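Local coordinates for protein leukotriene A-4 hydrolase (Saccharomyces cerevisiae, PDB 2XPY) that cleaves di- and tripeptides as a zinc aminopeptidase of the M1 family and, in vitro, also hydrolyses epoxides weakly, leukotriene A4 among them, at residues L4-R9 against V449-W454; H80-K85 against N105-D110; E244-T249 against V298-L303; T402-K407 against E444-V449. All coordinates share one frame; numbering follows the deposited sequence.

The four contacts illustrate how the chemistry of packing follows its place in a fold. Contact 3 is the core example: five buried apolar residues join two helices of the catalytic domain, one of them carrying zinc-binding and catalytic residues. Contact 4 is also buried and wholly apolar across its interface, but lies about 28 Å from contact 3 between centres. Contact 1 adjoins contact 4, sharing Val449, because helices 443-447 and 451-456 follow each other in the chain; being partly buried, it combines a salt bridge with a small apolar patch. Contact 2 is a surface contact in the N-terminal domain, about 45 Å from contact 3 between centres, where a hairpin end meets a loop with few close contacts.

Contact 1: residues L4-R9 against V449-W454; sequences LSIEQR and VDWETW
Arg9 and Glu452 join the two segments through a salt bridge in which the guanidinium comes side-on to the carboxylate and directs two N-H groups at a single oxygen. Arg9 NH2 lies 2.9 Å from Glu452 OE2 with a fairly straight bond (160°), while Arg9 NE reaches Glu452 OE2 at 3.3 Å, less straight. Both nitrogens meet the syn side of OE2 from the same face, with the two planes only 25° apart. A bend of Glu452 at chi2 (-88°) brings its carboxylate round to Arg9, which also makes a cation-pi contact with Tyr456. The bridge ties the turn just after helix 4-7 to the first turn of helix 451-456, whose N-cap is Asp450: its OD1 accepts a weak bond from Thr453 N, and its OD2 lies 2.6 Å from Thr453 OG1. Beside the salt bridge, carbon atoms meet: Ser5 CB rests 3.6 Å from Glu452 CG, and Ile6 CG2 lies 3.9 Å from Trp451 CB. Val449 CG1 sits over one face of the Trp451 indole, and Leu432 touches both Ile6 and Trp451.

Contact 2: residues H80-K85 against N105-D110; sequences HIDGSK and NASCND. With GSH (glutathione), chain D.
The amide of Asn105 has Ile81 CD1 over one face, 3.4 Å from Asn105 OD1, while the two side chains run roughly perpendicular. On the opposite face stands Ser107 N, which donates to Asn105 OD1 at 3.3 Å from 51° out of the carbonyl plane and closes an Asx turn. Asn105 CG, anti to the backbone N (chi1 -168°), carries the amide to Ile81. The carboxylate of Asp82 and the amide of Asn109 are inclined at 44°, and the approaches are long: Asp82 OD2 stays 4.1 Å from Asn109 ND2 and 3.8 Å from Ser107 OG. Asp82 OD1 accepts from the backbone N of Thr113. Cys108 and Asp110 lie beside a bound glutathione, which is also hydrogen-bonded to His58. Segment 80-85 forms the end of a beta hairpin of strands 74-81 and 84-90, with Asp82 and Gly83 at its tip and the bond from Ile81 N to Ser84 O at its base; segment 105-110 leads into strand 111-120, whose Phe112 touches Ile81, Asp82 and Asn105.

Contact 3: residues E244-T249 against V298-L303; sequences EKFIQT and VIAHEL. With ZN (zinc ion), chain C.
Phe246 and Leu303 carry most of this buried contact, with Ile247, Ile299 and Ala300 completing an entirely apolar first shell. Ile299 CG2 makes an off-centre CH-pi contact with the Phe246 ring, 4.2 Å from the ring centroid and 29° off its normal. Ala300 CB instead comes at the ring edge, near its plane, and lies 4.0 Å from Phe246 CE2. Farther along, Leu303 divides its two methyls between neighbouring residues: CD2 packs on Phe246 CB at 3.9 Å, and CD1 meets Ile247 CG1 at 3.8 Å. Its CG, anti to the backbone N (chi1 171°), carries the branch point toward helix 243-253, where the two methyls part. The short helical segments cross at -46°, their axes 10.5 Å apart at closest approach. Helix 299-311 bears the HExxH zinc-binding motif of the M1 peptidases; the packing uses a side of the helix other than those from which His301 and the proton acceptor Glu302 project. His301 NE2 binds the zinc ion at 2.1 Å, with His305, Glu324 and a water at 2.5 Å from the metal. In the second shell, Glu331 accepts from His301 ND1 and thereby orients the imidazole, while Ile338 of helix 321-339 adds to the packing around Phe246.

Contact 4: residues T402-K407 against E444-V449; sequences TILGGK and EILDSV
The first torsions of Ile403 and Ile445 bring their branches together. In Ile403, CG1 stands between the backbone N and the carbonyl carbon (chi1 77°), with the extended CD1 reaching Val449; in Ile445, the chi1 of -64° sets CG2 anti to the backbone N, facing Ile403. The two run antiparallel alongside each other, with Ile403 CG1 3.6 Å from Ile445 CG2. Val449 crosses Ile403 nearly perpendicularly, its CG2 3.4 Å from Ile403 CD1. Leu404 extends the apolar patch through one methyl: its CD2 lies 3.7 Å from Leu446 CD2 and 3.9 Å from Ile445 CG2. This packing joins the C-terminal end of helix 388-403 to helix 443-447. The former ends in a Schellman motif, where Gly405 takes a positive phi (112°) and its N bonds back to Thr402 O; Gly406 sits at the N-cap position of helix 407-420. At the end of helix 443-447, Ile445 O receives both Ser448 N and Ser448 OG from the same face, the hydroxyl at 2.8 Å, as the chain turns toward Val449. Tyr439 packs against both Leu404 and Leu446, and Lys442 NZ bonds to Leu404 O.

Contact 1: residues L4-R9 against V449-W454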
loop_
_atom_site.group_PDB
_atom_site.type_symbol
_atom_site.label_atom_id
_atom_site.label_comp_id
_atom_site.label_asym_id
_atom_site.label_seq_id
_atom_site.Cartn_x
_atom_site.Cartn_y
_atom_site.Cartn_z
ATOM N N LEU A 4 -12.879 -17.399 26.428
ATOM C CA LEU A 4 -13.724 -16.328 26.960
ATOM C C LEU A 4 -13.138 -14.944 26.709
ATOM O O LEU A 4 -13.871 -13.981 26.459
ATOM C CB LEU A 4 -13.954 -16.504 28.464
ATOM C CG LEU A 4 -14.704 -15.343 29.130
ATOM C CD1 LEU A 4 -16.206 -15.419 28.835
ATOM C CD2 LEU A 4 -14.442 -15.292 30.631
ATOM N N SER A 5 -11.816 -14.854 26.791
ATOM C CA SER A 5 -11.110 -13.585 26.655
ATOM C C SER A 5 -11.547 -12.788 25.424
ATOM O O SER A 5 -11.459 -11.558 25.398
ATOM C CB SER A 5 -9.597 -13.829 26.630
ATOM O OG SER A 5 -9.272 -14.929 25.795
ATOM N N ILE A 6 -12.025 -13.489 24.407
ATOM C CA ILE A 6 -12.455 -12.821 23.190
ATOM C C ILE A 6 -13.916 -13.085 22.837
ATOM O O ILE A 6 -14.460 -12.442 21.944
ATOM C CB ILE A 6 -11.579 -13.218 22.007
ATOM C CG1 ILE A 6 -11.825 -14.680 21.648
ATOM C CG2 ILE A 6 -10.112 -12.949 22.331
ATOM C CD1 ILE A 6 -10.796 -15.247 20.728
ATOM N N GLU A 7 -14.543 -14.028 23.531
ATOM C CA GLU A 7 -15.968 -14.248 23.382
ATOM C C GLU A 7 -16.712 -13.067 24.002
ATOM O O GLU A 7 -17.753 -12.645 23.512
ATOM C CB GLU A 7 -16.379 -15.538 24.077
ATOM C CG GLU A 7 -17.839 -15.879 23.890
ATOM C CD GLU A 7 -18.136 -16.319 22.475
ATOM O OE1 GLU A 7 -17.326 -17.084 21.917
ATOM O OE2 GLU A 7 -19.171 -15.901 21.923
ATOM N N GLN A 8 -16.167 -12.536 25.089
ATOM C CA GLN A 8 -16.744 -11.365 25.739
ATOM C C GLN A 8 -16.735 -10.138 24.807
ATOM O O GLN A 8 -17.623 -9.296 24.863
ATOM C CB GLN A 8 -15.998 -11.083 27.050
ATOM C CG GLN A 8 -14.486 -11.000 26.869
ATOM C CD GLN A 8 -13.717 -10.909 28.177
ATOM O OE1 GLN A 8 -14.156 -11.433 29.205
ATOM N NE2 GLN A 8 -12.553 -10.252 28.140
ATOM N N ARG A 9 -15.737 -10.053 23.936
ATOM C CA ARG A 9 -15.628 -8.936 23.006
ATOM C C ARG A 9 -16.588 -9.063 21.822
ATOM O O ARG A 9 -16.824 -8.099 21.094
ATOM C CB ARG A 9 -14.207 -8.853 22.449
ATOM C CG ARG A 9 -13.096 -8.971 23.474
ATOM C CD ARG A 9 -12.388 -7.655 23.630
ATOM N NE ARG A 9 -11.213 -7.741 24.485
ATOM C CZ ARG A 9 -10.528 -6.672 24.893
ATOM N NH1 ARG A 9 -10.911 -5.447 24.526
ATOM N NH2 ARG A 9 -9.460 -6.818 25.670
ATOM N N VAL A 449 -2.500 -19.962 22.826
ATOM C CA VAL A 449 -2.154 -18.671 22.246
ATOM C C VAL A 449 -2.700 -17.546 23.114
ATOM O O VAL A 449 -3.870 -17.572 23.477
ATOM C CB VAL A 449 -2.769 -18.516 20.855
ATOM C CG1 VAL A 449 -2.632 -17.069 20.378
ATOM C CG2 VAL A 449 -2.137 -19.514 19.875
ATOM N N ASP A 450 -1.877 -16.554 23.449
ATOM C CA ASP A 450 -2.373 -15.464 24.291
ATOM C C ASP A 450 -3.173 -14.486 23.460
ATOM O O ASP A 450 -2.631 -13.488 22.986
ATOM C CB ASP A 450 -1.238 -14.728 25.000
ATOM C CG ASP A 450 -1.751 -13.660 25.964
ATOM O OD1 ASP A 450 -2.987 -13.530 26.102
ATOM O OD2 ASP A 450 -0.926 -12.954 26.583
ATOM N N TRP A 451 -4.463 -14.767 23.287
ATOM C CA TRP A 451 -5.290 -13.977 22.377
ATOM C C TRP A 451 -5.485 -12.519 22.823
ATOM O O TRP A 451 -5.489 -11.611 21.991
ATOM C CB TRP A 451 -6.627 -14.661 22.129
ATOM C CG TRP A 451 -6.503 -15.969 21.408
ATOM C CD1 TRP A 451 -6.720 -17.211 21.929
ATOM C CD2 TRP A 451 -6.137 -16.172 20.035
ATOM N NE1 TRP A 451 -6.515 -18.169 20.971
ATOM C CE2 TRP A 451 -6.151 -17.560 19.799
ATOM C CE3 TRP A 451 -5.802 -15.315 18.981
ATOM C CZ2 TRP A 451 -5.842 -18.113 18.558
ATOM C CZ3 TRP A 451 -5.488 -15.865 17.750
ATOM C CH2 TRP A 451 -5.512 -17.254 17.549
ATOM N N GLU A 452 -5.630 -12.294 24.126
ATOM C CA GLU A 452 -5.758 -10.935 24.627
ATOM C C GLU A 452 -4.571 -10.086 24.228
ATOM O O GLU A 452 -4.740 -8.966 23.767
ATOM C CB GLU A 452 -5.921 -10.915 26.140
ATOM C CG GLU A 452 -7.366 -11.011 26.573
ATOM C CD GLU A 452 -8.037 -9.662 26.655
ATOM O OE1 GLU A 452 -7.367 -8.679 27.047
ATOM O OE2 GLU A 452 -9.244 -9.590 26.342
ATOM N N THR A 453 -3.368 -10.620 24.409
ATOM C CA THR A 453 -2.151 -9.878 24.095
ATOM C C THR A 453 -2.004 -9.595 22.594
ATOM O O THR A 453 -1.728 -8.456 22.190
ATOM C CB THR A 453 -0.900 -10.601 24.625
ATOM O OG1 THR A 453 -0.831 -10.443 26.045
ATOM C CG2 THR A 453 0.356 -10.013 24.008
ATOM N N TRP A 454 -2.204 -10.632 21.778
ATOM C CA TRP A 454 -2.112 -10.508 20.326
ATOM C C TRP A 454 -3.138 -9.537 19.709
ATOM O O TRP A 454 -2.769 -8.642 18.955
ATOM C CB TRP A 454 -2.221 -11.883 19.654
ATOM C CG TRP A 454 -0.955 -12.688 19.686
ATOM C CD1 TRP A 454 -0.670 -13.720 20.523
ATOM C CD2 TRP A 454 0.204 -12.520 18.844
ATOM N NE1 TRP A 454 0.592 -14.206 20.263
ATOM C CE2 TRP A 454 1.146 -13.492 19.235
ATOM C CE3 TRP A 454 0.536 -11.645 17.802
ATOM C CZ2 TRP A 454 2.395 -13.615 18.617
ATOM C CZ3 TRP A 454 1.783 -11.767 17.191
ATOM C CH2 TRP A 454 2.693 -12.742 17.600
#

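Contact 2: residues H80-K85 against N105-D110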
loop_
_atom_site.group_PDB
_atom_site.type_symbol
_atom_site.label_atom_id
_atom_site.label_comp_id
_atom_site.label_asym_id
_atom_site.label_seq_id
_atom_site.Cartn_x
_atom_site.Cartn_y
_atom_site.Cartn_z
ATOM N N HIS A 80 -32.536 10.206 -9.059
ATOM C CA HIS A 80 -33.650 9.515 -9.672
ATOM C C HIS A 80 -33.731 8.060 -9.202
ATOM O O HIS A 80 -32.742 7.320 -9.220
ATOM C CB HIS A 80 -33.555 9.575 -11.195
ATOM C CG HIS A 80 -33.721 10.948 -11.762
ATOM N ND1 HIS A 80 -34.956 11.544 -11.923
ATOM C CD2 HIS A 80 -32.811 11.838 -12.224
ATOM C CE1 HIS A 80 -34.801 12.742 -12.451
ATOM N NE2 HIS A 80 -33.508 12.946 -12.643
ATOM N N ILE A 81 -34.923 7.674 -8.767
ATOM C CA ILE A 81 -35.216 6.300 -8.439
ATOM C C ILE A 81 -36.260 5.810 -9.446
ATOM O O ILE A 81 -37.316 6.435 -9.596
ATOM C CB ILE A 81 -35.763 6.196 -7.000
ATOM C CG1 ILE A 81 -34.635 6.328 -5.982
ATOM C CG2 ILE A 81 -36.492 4.890 -6.790
ATOM C CD1 ILE A 81 -35.138 6.571 -4.562
ATOM N N ASP A 82 -35.955 4.714 -10.140
ATOM C CA ASP A 82 -36.838 4.151 -11.172
ATOM C C ASP A 82 -37.335 5.214 -12.168
ATOM O O ASP A 82 -38.517 5.244 -12.537
ATOM C CB ASP A 82 -38.010 3.369 -10.550
ATOM C CG ASP A 82 -37.588 2.000 -9.997
ATOM O OD1 ASP A 82 -36.511 1.498 -10.398
ATOM O OD2 ASP A 82 -38.341 1.424 -9.168
ATOM N N GLY A 83 -36.416 6.085 -12.583
ATOM C CA GLY A 83 -36.691 7.099 -13.585
ATOM C C GLY A 83 -37.558 8.257 -13.125
ATOM O O GLY A 83 -38.309 8.816 -13.919
ATOM N N SER A 84 -37.460 8.626 -11.854
ATOM C CA SER A 84 -38.288 9.699 -11.304
ATOM C C SER A 84 -37.505 10.509 -10.289
ATOM O O SER A 84 -36.806 9.939 -9.454
ATOM C CB SER A 84 -39.532 9.124 -10.614
ATOM O OG SER A 84 -40.371 8.458 -11.529
ATOM N N LYS A 85 -37.626 11.832 -10.345
ATOM C CA LYS A 85 -36.991 12.673 -9.341
ATOM C C LYS A 85 -37.409 12.198 -7.944
ATOM O O LYS A 85 -38.590 11.993 -7.678
ATOM C CB LYS A 85 -37.370 14.146 -9.541
ATOM C CG LYS A 85 -36.518 15.137 -8.739
ATOM C CD LYS A 85 -37.032 16.577 -8.846
ATOM C CE LYS A 85 -38.216 16.836 -7.910
ATOM N NZ LYS A 85 -37.794 17.031 -6.491
ATOM N N ASN A 105 -37.203 7.741 -0.592
ATOM C CA ASN A 105 -37.593 6.718 -1.559
ATOM C C ASN A 105 -39.096 6.441 -1.554
ATOM O O ASN A 105 -39.595 5.710 -0.683
ATOM C CB ASN A 105 -36.860 5.425 -1.243
ATOM C CG ASN A 105 -36.985 4.404 -2.340
ATOM O OD1 ASN A 105 -37.638 4.647 -3.357
ATOM N ND2 ASN A 105 -36.346 3.250 -2.149
ATOM N N ALA A 106 -39.803 7.005 -2.538
ATOM C CA ALA A 106 -41.269 6.956 -2.590
ATOM C C ALA A 106 -41.799 5.693 -3.258
ATOM O O ALA A 106 -43.008 5.556 -3.459
ATOM C CB ALA A 106 -41.820 8.195 -3.300
ATOM N N SER A 107 -40.883 4.779 -3.581
ATOM C CA SER A 107 -41.179 3.571 -4.349
ATOM C C SER A 107 -41.846 2.488 -3.502
ATOM O O SER A 107 -41.755 2.500 -2.271
ATOM C CB SER A 107 -39.888 3.028 -4.992
ATOM O OG SER A 107 -40.133 1.957 -5.894
ATOM N N CYS A 108 -42.525 1.565 -4.181
ATOM C CA CYS A 108 -43.142 0.407 -3.539
ATOM C C CYS A 108 -42.194 -0.778 -3.511
ATOM O O CYS A 108 -42.076 -1.458 -2.495
ATOM C CB CYS A 108 -44.406 -0.023 -4.279
ATOM S SG CYS A 108 -45.750 1.145 -4.233
ATOM N N ASN A 109 -41.516 -1.018 -4.629
ATOM C CA ASN A 109 -40.762 -2.257 -4.807
ATOM C C ASN A 109 -39.495 -2.373 -3.954
ATOM O O ASN A 109 -38.814 -1.381 -3.691
ATOM C CB ASN A 109 -40.424 -2.453 -6.282
ATOM C CG ASN A 109 -41.559 -2.044 -7.192
ATOM O OD1 ASN A 109 -42.725 -2.343 -6.929
ATOM N ND2 ASN A 109 -41.224 -1.355 -8.271
ATOM N N ASP A 110 -39.193 -3.595 -3.526
ATOM C CA ASP A 110 -37.982 -3.875 -2.766
ATOM C C ASP A 110 -36.755 -3.816 -3.690
ATOM O O ASP A 110 -35.627 -3.650 -3.232
ATOM C CB ASP A 110 -38.066 -5.253 -2.082
ATOM C CG ASP A 110 -38.989 -5.273 -0.852
ATOM O OD1 ASP A 110 -39.299 -4.209 -0.259
ATOM O OD2 ASP A 110 -39.390 -6.392 -0.464
HETATM N N1 GSH D . -42.483 -3.711 3.724
HETATM C CA1 GSH D . -41.904 -3.020 2.582
HETATM C C1 GSH D . -40.534 -3.591 2.226
HETATM O O11 GSH D . -40.320 -4.740 1.852
HETATM O O12 GSH D . -39.504 -2.921 2.300
HETATM C CB1 GSH D . -42.914 -3.061 1.424
HETATM C CG1 GSH D . -43.314 -1.664 0.928
HETATM C CD1 GSH D . -44.814 -1.416 0.777
HETATM O OE1 GSH D . -45.477 -0.416 1.509
HETATM N N2 GSH D . -45.545 -2.110 -0.089
HETATM C CA2 GSH D . -46.798 -1.478 -0.487
HETATM C C2 GSH D . -48.052 -2.288 -0.344
HETATM O O2 GSH D . -49.200 -1.871 -1.027
HETATM C CB2 GSH D . -46.722 -1.023 -1.934
HETATM S SG2 GSH D . -46.945 0.769 -2.030
HETATM N N3 GSH D . -48.068 -3.363 0.429
HETATM C CA3 GSH D . -49.329 -3.944 0.851
HETATM C C3 GSH D . -49.847 -4.894 -0.194
HETATM O O31 GSH D . -49.155 -5.121 -1.216
HETATM O O32 GSH D . -50.963 -5.450 -0.029
#

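Contact 3: residues E244-T249 against V298-L303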
loop_
_atom_site.group_PDB
_atom_site.type_symbol
_atom_site.label_atom_id
_atom_site.label_comp_id
_atom_site.label_asym_id
_atom_site.label_seq_id
_atom_site.Cartn_x
_atom_site.Cartn_y
_atom_site.Cartn_z
ATOM N N GLU A 244 4.453 -13.509 -14.327
ATOM C CA GLU A 244 3.741 -14.785 -14.348
ATOM C C GLU A 244 4.304 -15.767 -13.312
ATOM O O GLU A 244 3.534 -16.423 -12.603
ATOM C CB GLU A 244 3.731 -15.418 -15.749
ATOM C CG GLU A 244 2.887 -16.699 -15.862
ATOM C CD GLU A 244 1.377 -16.451 -15.734
ATOM O OE1 GLU A 244 0.953 -15.263 -15.733
ATOM O OE2 GLU A 244 0.620 -17.455 -15.634
ATOM N N LYS A 245 5.632 -15.871 -13.217
ATOM C CA LYS A 245 6.237 -16.732 -12.204
ATOM C C LYS A 245 5.644 -16.372 -10.841
ATOM O O LYS A 245 5.308 -17.252 -10.033
ATOM C CB LYS A 245 7.768 -16.614 -12.200
ATOM C CG LYS A 245 8.441 -17.250 -10.981
ATOM C CD LYS A 245 9.962 -17.396 -11.139
ATOM C CE LYS A 245 10.675 -16.042 -11.147
ATOM N NZ LYS A 245 12.169 -16.150 -11.092
ATOM N N PHE A 246 5.483 -15.071 -10.614
ATOM C CA PHE A 246 4.906 -14.570 -9.371
ATOM C C PHE A 246 3.464 -15.024 -9.183
ATOM O O PHE A 246 3.131 -15.616 -8.161
ATOM C CB PHE A 246 5.044 -13.042 -9.272
ATOM C CG PHE A 246 6.341 -12.598 -8.644
ATOM C CD1 PHE A 246 7.556 -12.892 -9.240
ATOM C CD2 PHE A 246 6.353 -11.915 -7.449
ATOM C CE1 PHE A 246 8.764 -12.505 -8.653
ATOM C CE2 PHE A 246 7.558 -11.531 -6.862
ATOM C CZ PHE A 246 8.761 -11.829 -7.468
ATOM N N ILE A 247 2.614 -14.767 -10.171
ATOM C CA ILE A 247 1.216 -15.176 -10.083
ATOM C C ILE A 247 1.062 -16.697 -9.864
ATOM O O ILE A 247 0.212 -17.149 -9.098
ATOM C CB ILE A 247 0.421 -14.747 -11.330
ATOM C CG1 ILE A 247 0.597 -13.251 -11.588
ATOM C CG2 ILE A 247 -1.059 -15.064 -11.156
ATOM C CD1 ILE A 247 0.174 -12.813 -12.971
ATOM N N GLN A 248 1.882 -17.495 -10.530
ATOM C CA GLN A 248 1.749 -18.934 -10.374
ATOM C C GLN A 248 2.272 -19.345 -9.015
ATOM O O GLN A 248 1.787 -20.307 -8.420
ATOM C CB GLN A 248 2.475 -19.688 -11.483
ATOM C CG GLN A 248 1.950 -19.370 -12.858
ATOM C CD GLN A 248 2.634 -20.189 -13.914
ATOM O OE1 GLN A 248 3.421 -21.082 -13.599
ATOM N NE2 GLN A 248 2.343 -19.897 -15.177
ATOM N N THR A 249 3.258 -18.611 -8.510
ATOM C CA THR A 249 3.790 -18.939 -7.203
ATOM C C THR A 249 2.706 -18.744 -6.156
ATOM O O THR A 249 2.614 -19.496 -5.187
ATOM C CB THR A 249 4.996 -18.091 -6.876
ATOM O OG1 THR A 249 6.061 -18.447 -7.760
ATOM C CG2 THR A 249 5.430 -18.330 -5.451
ATOM N N VAL A 298 8.849 -6.681 -4.713
ATOM C CA VAL A 298 7.799 -5.829 -4.180
ATOM C C VAL A 298 6.431 -6.073 -4.822
ATOM O O VAL A 298 5.387 -5.899 -4.195
ATOM C CB VAL A 298 8.188 -4.363 -4.372
ATOM C CG1 VAL A 298 6.983 -3.438 -4.138
ATOM C CG2 VAL A 298 9.356 -4.034 -3.467
ATOM N N ILE A 299 6.439 -6.459 -6.085
ATOM C CA ILE A 299 5.198 -6.651 -6.799
ATOM C C ILE A 299 4.353 -7.746 -6.112
ATOM O O ILE A 299 3.131 -7.766 -6.249
ATOM C CB ILE A 299 5.449 -6.897 -8.321
ATOM C CG1 ILE A 299 4.170 -6.631 -9.114
ATOM C CG2 ILE A 299 5.992 -8.301 -8.583
ATOM C CD1 ILE A 299 3.557 -5.265 -8.845
ATOM N N ALA A 300 5.015 -8.615 -5.340
ATOM C CA ALA A 300 4.366 -9.655 -4.533
ATOM C C ALA A 300 3.287 -9.130 -3.589
ATOM O O ALA A 300 2.270 -9.781 -3.380
ATOM C CB ALA A 300 5.403 -10.401 -3.722
ATOM N N HIS A 301 3.529 -7.962 -3.001
ATOM C CA HIS A 301 2.606 -7.375 -2.040
ATOM C C HIS A 301 1.238 -7.118 -2.639
ATOM O O HIS A 301 0.241 -7.622 -2.134
ATOM C CB HIS A 301 3.146 -6.062 -1.472
ATOM C CG HIS A 301 2.290 -5.494 -0.382
ATOM N ND1 HIS A 301 2.505 -5.768 0.954
ATOM C CD2 HIS A 301 1.194 -4.698 -0.428
ATOM C CE1 HIS A 301 1.594 -5.153 1.682
ATOM N NE2 HIS A 301 0.779 -4.502 0.869
ATOM N N GLU A 302 1.185 -6.322 -3.703
ATOM C CA GLU A 302 -0.095 -5.972 -4.311
ATOM C C GLU A 302 -0.738 -7.178 -4.972
ATOM O O GLU A 302 -1.961 -7.291 -5.018
ATOM C CB GLU A 302 0.041 -4.815 -5.310
ATOM C CG GLU A 302 0.083 -3.422 -4.675
ATOM C CD GLU A 302 1.444 -3.051 -4.096
ATOM O OE1 GLU A 302 2.447 -3.755 -4.370
ATOM O OE2 GLU A 302 1.514 -2.036 -3.365
ATOM N N LEU A 303 0.085 -8.085 -5.479
ATOM C CA LEU A 303 -0.426 -9.357 -5.993
ATOM C C LEU A 303 -1.138 -10.171 -4.892
ATOM O O LEU A 303 -2.285 -10.578 -5.057
ATOM C CB LEU A 303 0.708 -10.159 -6.624
ATOM C CG LEU A 303 0.448 -11.597 -7.043
ATOM C CD1 LEU A 303 -0.427 -11.647 -8.285
ATOM C CD2 LEU A 303 1.796 -12.245 -7.304
HETATM ZN ZN ZN C . -1.056 -3.466 1.174
HETATM O O HOH W 1 -0.914 -2.061 -0.907
#

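Contact 4: residues T402-K407 against E444-V449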
loop_
_atom_site.group_PDB
_atom_site.type_symbol
_atom_site.label_atom_id
_atom_site.label_comp_id
_atom_site.label_asym_id
_atom_site.label_seq_id
_atom_site.Cartn_x
_atom_site.Cartn_y
_atom_site.Cartn_z
ATOM N N THR A 402 3.720 -21.518 12.830
ATOM C CA THR A 402 4.733 -22.241 13.583
ATOM C C THR A 402 4.171 -23.239 14.590
ATOM O O THR A 402 4.527 -24.421 14.558
ATOM C CB THR A 402 5.713 -21.281 14.255
ATOM O OG1 THR A 402 6.439 -20.563 13.236
ATOM C CG2 THR A 402 6.684 -22.051 15.135
ATOM N N ILE A 403 3.287 -22.783 15.469
ATOM C CA ILE A 403 2.732 -23.671 16.489
ATOM C C ILE A 403 1.726 -24.708 15.978
ATOM O O ILE A 403 1.343 -25.609 16.720
ATOM C CB ILE A 403 2.089 -22.888 17.629
ATOM C CG1 ILE A 403 0.722 -22.351 17.209
ATOM C CG2 ILE A 403 2.998 -21.762 18.063
ATOM C CD1 ILE A 403 0.111 -21.436 18.264
ATOM N N LEU A 404 1.288 -24.590 14.728
ATOM C CA LEU A 404 0.376 -25.588 14.174
ATOM C C LEU A 404 1.122 -26.582 13.317
ATOM O O LEU A 404 0.511 -27.477 12.771
ATOM C CB LEU A 404 -0.747 -24.955 13.346
ATOM C CG LEU A 404 -1.692 -24.018 14.093
ATOM C CD1 LEU A 404 -2.564 -23.240 13.141
ATOM C CD2 LEU A 404 -2.531 -24.813 15.037
ATOM N N GLY A 405 2.433 -26.419 13.170
ATOM C CA GLY A 405 3.226 -27.422 12.476
ATOM C C GLY A 405 3.831 -27.031 11.141
ATOM O O GLY A 405 4.320 -27.880 10.381
ATOM N N GLY A 406 3.805 -25.742 10.838
ATOM C CA GLY A 406 4.464 -25.269 9.640
ATOM C C GLY A 406 3.566 -25.268 8.427
ATOM O O GLY A 406 2.376 -25.558 8.529
ATOM N N LYS A 407 4.153 -24.947 7.278
ATOM C CA LYS A 407 3.404 -24.660 6.061
ATOM C C LYS A 407 2.546 -25.824 5.587
ATOM O O LYS A 407 1.424 -25.623 5.135
ATOM C CB LYS A 407 4.363 -24.234 4.952
ATOM C CG LYS A 407 5.568 -23.443 5.453
ATOM C CD LYS A 407 6.139 -22.573 4.350
ATOM C CE LYS A 407 7.434 -23.128 3.794
ATOM N NZ LYS A 407 8.551 -22.921 4.754
ATOM N N GLU A 444 -6.021 -27.765 21.811
ATOM C CA GLU A 444 -4.966 -27.623 22.798
ATOM C C GLU A 444 -4.008 -26.492 22.392
ATOM O O GLU A 444 -3.716 -25.572 23.161
ATOM C CB GLU A 444 -4.212 -28.941 22.885
ATOM C CG GLU A 444 -3.253 -29.009 24.031
ATOM C CD GLU A 444 -3.966 -28.917 25.354
ATOM O OE1 GLU A 444 -5.178 -28.596 25.354
ATOM O OE2 GLU A 444 -3.317 -29.174 26.391
ATOM N N ILE A 445 -3.537 -26.577 21.157
ATOM C CA ILE A 445 -2.557 -25.653 20.627
ATOM C C ILE A 445 -3.099 -24.224 20.506
ATOM O O ILE A 445 -2.452 -23.274 20.947
ATOM C CB ILE A 445 -2.002 -26.183 19.283
ATOM C CG1 ILE A 445 -1.256 -27.505 19.527
ATOM C CG2 ILE A 445 -1.077 -25.174 18.639
ATOM C CD1 ILE A 445 -0.684 -28.179 18.268
ATOM N N LEU A 446 -4.287 -24.060 19.933
ATOM C CA LEU A 446 -4.852 -22.718 19.784
ATOM C C LEU A 446 -5.158 -22.091 21.142
ATOM O O LEU A 446 -4.872 -20.917 21.367
ATOM C CB LEU A 446 -6.098 -22.730 18.896
ATOM C CG LEU A 446 -5.839 -23.345 17.523
ATOM C CD1 LEU A 446 -7.132 -23.596 16.786
ATOM C CD2 LEU A 446 -4.896 -22.470 16.708
ATOM N N ASP A 447 -5.713 -22.869 22.061
ATOM C CA ASP A 447 -6.029 -22.316 23.378
ATOM C C ASP A 447 -4.816 -21.734 24.139
ATOM O O ASP A 447 -4.970 -20.856 24.991
ATOM C CB ASP A 447 -6.806 -23.328 24.227
ATOM C CG ASP A 447 -8.294 -23.331 23.907
ATOM O OD1 ASP A 447 -8.727 -22.477 23.096
ATOM O OD2 ASP A 447 -9.026 -24.180 24.461
ATOM N N SER A 448 -3.616 -22.201 23.811
ATOM C CA SER A 448 -2.410 -21.737 24.491
ATOM C C SER A 448 -1.843 -20.454 23.873
ATOM O O SER A 448 -0.824 -19.926 24.327
ATOM C CB SER A 448 -1.346 -22.823 24.454
ATOM O OG SER A 448 -0.809 -22.921 23.147
ATOM N N VAL A 449 -2.500 -19.962 22.826
ATOM C CA VAL A 449 -2.154 -18.671 22.246
ATOM C C VAL A 449 -2.700 -17.546 23.114
ATOM O O VAL A 449 -3.870 -17.572 23.477
ATOM C CB VAL A 449 -2.769 -18.516 20.855
ATOM C CG1 VAL A 449 -2.632 -17.069 20.378
ATOM C CG2 VAL A 449 -2.137 -19.514 19.875
#